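Local coordinates for protein extracellular ligand-binding receptor (Desulfitobacterium hafniense, PDB 4Q6B) that binds leucine and probably serves as the substrate-binding receptor of an ABC transporter for amino acids, at residues D24-L32 / F270-P281. Sequence-based numbering, arbitrary orientation.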
loop_
_atom_site.group_PDB
_atom_site.type_symbol
_atom_site.label_atom_id
_atom_site.label_comp_id
_atom_site.label_asym_id
_atom_site.label_seq_id
_atom_site.Cartn_x
_atom_site.Cartn_y
_atom_site.Cartn_z
ATOM N N ASP A 24 -5.602 12.374 -2.115
ATOM C CA ASP A 24 -4.448 11.529 -2.455
ATOM C C ASP A 24 -4.284 11.236 -3.953
ATOM O O ASP A 24 -3.494 10.342 -4.339
ATOM C CB ASP A 24 -4.602 10.219 -1.690
ATOM C CG ASP A 24 -5.860 9.465 -2.078
ATOM O OD1 ASP A 24 -6.685 9.983 -2.907
ATOM O OD2 ASP A 24 -6.017 8.330 -1.576
ATOM N N LEU A 25 -5.060 11.953 -4.773
ATOM C CA LEU A 25 -5.039 11.793 -6.238
ATOM C C LEU A 25 -5.402 10.391 -6.709
ATOM O O LEU A 25 -5.059 9.999 -7.828
ATOM C CB LEU A 25 -3.678 12.235 -6.831
ATOM C CG LEU A 25 -3.341 13.693 -6.570
ATOM C CD1 LEU A 25 -1.917 14.066 -7.061
ATOM C CD2 LEU A 25 -4.403 14.617 -7.210
ATOM N N PHE A 26 -6.127 9.640 -5.886
ATOM C CA PHE A 26 -6.459 8.285 -6.275
ATOM C C PHE A 26 -7.450 8.297 -7.447
ATOM O O PHE A 26 -7.265 7.599 -8.471
ATOM C CB PHE A 26 -7.040 7.542 -5.083
ATOM C CG PHE A 26 -7.381 6.141 -5.378
ATOM C CD1 PHE A 26 -6.392 5.218 -5.697
ATOM C CD2 PHE A 26 -8.714 5.712 -5.280
ATOM C CE1 PHE A 26 -6.734 3.912 -5.947
ATOM C CE2 PHE A 26 -9.071 4.414 -5.550
ATOM C CZ PHE A 26 -8.070 3.496 -5.872
ATOM N N ALA A 27 -8.476 9.143 -7.331
ATOM C CA ALA A 27 -9.472 9.283 -8.396
ATOM C C ALA A 27 -8.853 9.713 -9.720
ATOM O O ALA A 27 -9.271 9.221 -10.776
ATOM C CB ALA A 27 -10.620 10.258 -7.972
ATOM N N GLU A 28 -7.851 10.594 -9.654
ATOM C CA GLU A 28 -7.134 11.065 -10.830
ATOM C C GLU A 28 -6.395 9.893 -11.516
ATOM O O GLU A 28 -6.430 9.750 -12.745
ATOM C CB GLU A 28 -6.167 12.199 -10.452
ATOM C CG GLU A 28 -6.864 13.537 -10.200
ATOM C CD GLU A 28 -7.585 13.645 -8.842
ATOM O OE1 GLU A 28 -8.240 14.687 -8.634
ATOM O OE2 GLU A 28 -7.479 12.766 -7.982
ATOM N N GLY A 29 -5.713 9.063 -10.745
ATOM C CA GLY A 29 -4.978 7.939 -11.343
ATOM C C GLY A 29 -5.912 6.929 -12.006
ATOM O O GLY A 29 -5.609 6.435 -13.106
ATOM N N LEU A 30 -7.035 6.624 -11.343
ATOM C CA LEU A 30 -8.085 5.770 -11.925
ATOM C C LEU A 30 -8.591 6.377 -13.217
ATOM O O LEU A 30 -8.735 5.659 -14.235
ATOM C CB LEU A 30 -9.297 5.588 -10.992
ATOM C CG LEU A 30 -9.054 5.020 -9.594
ATOM C CD1 LEU A 30 -10.317 5.143 -8.768
ATOM C CD2 LEU A 30 -8.651 3.522 -9.712
ATOM N N GLU A 31 -8.898 7.673 -13.211
ATOM C CA GLU A 31 -9.511 8.309 -14.386
ATOM C C GLU A 31 -8.554 8.340 -15.588
ATOM O O GLU A 31 -8.948 8.067 -16.717
ATOM C CB GLU A 31 -10.027 9.718 -14.023
ATOM C CG GLU A 31 -10.571 10.548 -15.194
ATOM C CD GLU A 31 -10.897 11.999 -14.827
ATOM O OE1 GLU A 31 -9.962 12.846 -14.706
ATOM O OE2 GLU A 31 -12.101 12.290 -14.669
ATOM N N LEU A 32 -7.286 8.609 -15.327
ATOM C CA LEU A 32 -6.275 8.537 -16.384
ATOM C C LEU A 32 -6.205 7.134 -17.015
ATOM O O LEU A 32 -6.033 7.017 -18.222
ATOM C CB LEU A 32 -4.904 8.947 -15.829
ATOM C CG LEU A 32 -3.835 9.261 -16.873
ATOM C CD1 LEU A 32 -4.083 10.553 -17.682
ATOM C CD2 LEU A 32 -2.445 9.345 -16.241
ATOM N N PHE A 270 3.477 7.316 -17.899
ATOM C CA PHE A 270 2.459 7.628 -16.901
ATOM C C PHE A 270 2.730 8.966 -16.207
ATOM O O PHE A 270 1.797 9.807 -16.049
ATOM C CB PHE A 270 2.406 6.493 -15.889
ATOM C CG PHE A 270 1.664 6.828 -14.622
ATOM C CD1 PHE A 270 0.295 6.878 -14.633
ATOM C CD2 PHE A 270 2.362 7.126 -13.436
ATOM C CE1 PHE A 270 -0.415 7.183 -13.444
ATOM C CE2 PHE A 270 1.645 7.410 -12.223
ATOM C CZ PHE A 270 0.255 7.453 -12.254
ATOM N N VAL A 271 3.967 9.170 -15.761
ATOM C CA VAL A 271 4.296 10.399 -15.016
ATOM C C VAL A 271 4.013 11.637 -15.889
ATOM O O VAL A 271 3.424 12.632 -15.416
ATOM C CB VAL A 271 5.763 10.360 -14.505
ATOM C CG1 VAL A 271 6.265 11.763 -14.201
ATOM C CG2 VAL A 271 5.855 9.460 -13.279
ATOM N N GLU A 272 4.441 11.592 -17.159
ATOM C CA GLU A 272 4.211 12.699 -18.077
ATOM C C GLU A 272 2.721 12.919 -18.364
ATOM O O GLU A 272 2.236 14.064 -18.343
ATOM C CB GLU A 272 4.949 12.478 -19.395
ATOM C CG GLU A 272 4.740 13.614 -20.395
ATOM C CD GLU A 272 5.252 14.968 -19.897
ATOM O OE1 GLU A 272 6.089 15.001 -18.959
ATOM O OE2 GLU A 272 4.815 16.005 -20.458
ATOM N N ALA A 273 2.004 11.831 -18.644
ATOM C CA ALA A 273 0.567 11.916 -18.916
ATOM C C ALA A 273 -0.165 12.472 -17.699
ATOM O O ALA A 273 -1.055 13.330 -17.841
ATOM C CB ALA A 273 0.005 10.537 -19.289
ATOM N N PHE A 274 0.235 12.023 -16.514
ATOM C CA PHE A 274 -0.485 12.424 -15.308
ATOM C C PHE A 274 -0.231 13.928 -15.080
ATOM O O PHE A 274 -1.180 14.713 -14.874
ATOM C CB PHE A 274 -0.043 11.579 -14.117
ATOM C CG PHE A 274 -0.854 11.833 -12.904
ATOM C CD1 PHE A 274 -0.577 12.936 -12.106
ATOM C CD2 PHE A 274 -1.912 11.010 -12.588
ATOM C CE1 PHE A 274 -1.356 13.229 -10.983
ATOM C CE2 PHE A 274 -2.695 11.282 -11.463
ATOM C CZ PHE A 274 -2.389 12.408 -10.659
ATOM N N ARG A 275 1.037 14.321 -15.134
ATOM C CA ARG A 275 1.377 15.731 -15.024
ATOM C C ARG A 275 0.645 16.631 -16.022
ATOM O O ARG A 275 0.184 17.723 -15.668
ATOM C CB ARG A 275 2.879 15.920 -15.210
ATOM C CG ARG A 275 3.718 15.501 -14.035
ATOM C CD ARG A 275 5.163 15.948 -14.283
ATOM N NE ARG A 275 6.025 15.673 -13.134
ATOM C CZ ARG A 275 6.275 16.547 -12.160
ATOM N NH1 ARG A 275 5.720 17.755 -12.186
ATOM N NH2 ARG A 275 7.079 16.213 -11.154
ATOM N N ARG A 276 0.568 16.203 -17.278
ATOM C CA ARG A 276 -0.115 16.995 -18.296
ATOM C C ARG A 276 -1.614 17.146 -18.053
ATOM O O ARG A 276 -2.187 18.226 -18.269
ATOM C CB ARG A 276 0.130 16.398 -19.687
ATOM C CG ARG A 276 -0.721 17.031 -20.769
ATOM C CD ARG A 276 -0.040 16.934 -22.119
ATOM N NE ARG A 276 -0.470 15.764 -22.885
ATOM C CZ ARG A 276 -1.311 15.819 -23.918
ATOM N NH1 ARG A 276 -1.817 16.988 -24.303
ATOM N NH2 ARG A 276 -1.651 14.710 -24.570
ATOM N N GLU A 277 -2.250 16.070 -17.616
ATOM C CA GLU A 277 -3.690 16.105 -17.380
ATOM C C GLU A 277 -4.063 16.814 -16.064
ATOM O O GLU A 277 -5.071 17.553 -16.022
ATOM C CB GLU A 277 -4.248 14.673 -17.400
ATOM C CG GLU A 277 -5.762 14.601 -17.199
ATOM C CD GLU A 277 -6.564 15.284 -18.318
ATOM O OE1 GLU A 277 -6.160 15.192 -19.506
ATOM O OE2 GLU A 277 -7.606 15.913 -18.013
ATOM N N TYR A 278 -3.254 16.630 -15.016
ATOM C CA TYR A 278 -3.663 17.051 -13.651
ATOM C C TYR A 278 -2.804 18.159 -13.059
ATOM O O TYR A 278 -3.199 18.789 -12.078
ATOM C CB TYR A 278 -3.788 15.863 -12.674
ATOM C CG TYR A 278 -4.752 14.837 -13.194
ATOM C CD1 TYR A 278 -6.111 15.134 -13.308
ATOM C CD2 TYR A 278 -4.306 13.592 -13.623
ATOM C CE1 TYR A 278 -7.016 14.224 -13.813
ATOM C CE2 TYR A 278 -5.215 12.660 -14.135
ATOM C CZ TYR A 278 -6.548 12.990 -14.231
ATOM O OH TYR A 278 -7.456 12.076 -14.739
ATOM N N GLY A 279 -1.647 18.431 -13.659
ATOM C CA GLY A 279 -0.928 19.641 -13.299
ATOM C C GLY A 279 -0.180 19.512 -11.986
ATOM O O GLY A 279 0.188 20.516 -11.381
ATOM N N GLN A 280 0.088 18.276 -11.576
ATOM C CA GLN A 280 0.915 18.017 -10.402
ATOM C C GLN A 280 1.433 16.578 -10.499
ATOM O O GLN A 280 0.912 15.779 -11.295
ATOM C CB GLN A 280 0.102 18.241 -9.124
ATOM C CG GLN A 280 -1.151 17.448 -9.093
ATOM C CD GLN A 280 -2.146 17.895 -8.010
ATOM O OE1 GLN A 280 -1.779 18.099 -6.848
ATOM N NE2 GLN A 280 -3.421 18.021 -8.391
ATOM N N PRO A 281 2.469 16.238 -9.717
ATOM C CA PRO A 281 3.050 14.898 -9.798
ATOM C C PRO A 281 2.079 13.830 -9.279
ATOM O O PRO A 281 1.309 14.129 -8.367
ATOM C CB PRO A 281 4.217 14.977 -8.816
ATOM C CG PRO A 281 4.502 16.415 -8.656
ATOM C CD PRO A 281 3.163 17.056 -8.708
#
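The ring of Y278 lies against E28, whose CB stands 3.7 Å from the ring centroid and only 6° off its normal, a CH-pi contact. The opposite face carries CG of E277, from the ring's own helix, so the aromatic plane is sandwiched between two aliphatic glutamate stems. At its far edge Y278 OH donates to OE1 of E31, 2.6 Å away, on the carboxylate's anti lone pair; carboxylate and ring are nearly coplanar. E31 gets there with CG anti to its backbone N (chi1 174°), placing the acid beside the hydroxyl. The E28 chain, bent at chi2, leads its carboxylate off and meets the ring with CB and CG only.

One turn earlier on the second helix, F274 is met by E28 CB obliquely and by L25 at its edge, where L25 CD1 comes within 4.0 Å of F274 CZ. The other methyl of L25, CD2, touches the amide of Q280, 3.7 Å from NE2. At the other end L32 fits as a knob into the hole formed by A273, F274, E277 and Y278. Its CD2 packs 3.9 Å from F274 CB and also touches the ring of F270, while CD1 reaches E277 CB.

Helix segments 26-32 and 270-278 run at 112° to each other, with P282 and helix 284-301 also packing on F270 and F274. A leucine in place of Y278 would probably leave E31 without its hydroxyl partner and strip the flat cover from the E28 stem. The interface is mainly apolar, with a single hydrogen bond, phenol to carboxylate, on its exposed side, structural packing away from the leucine pocket of this periplasmic-binding-protein fold; with E277 also near, the phenol's proton probably eases the crowding of negative charge around E31.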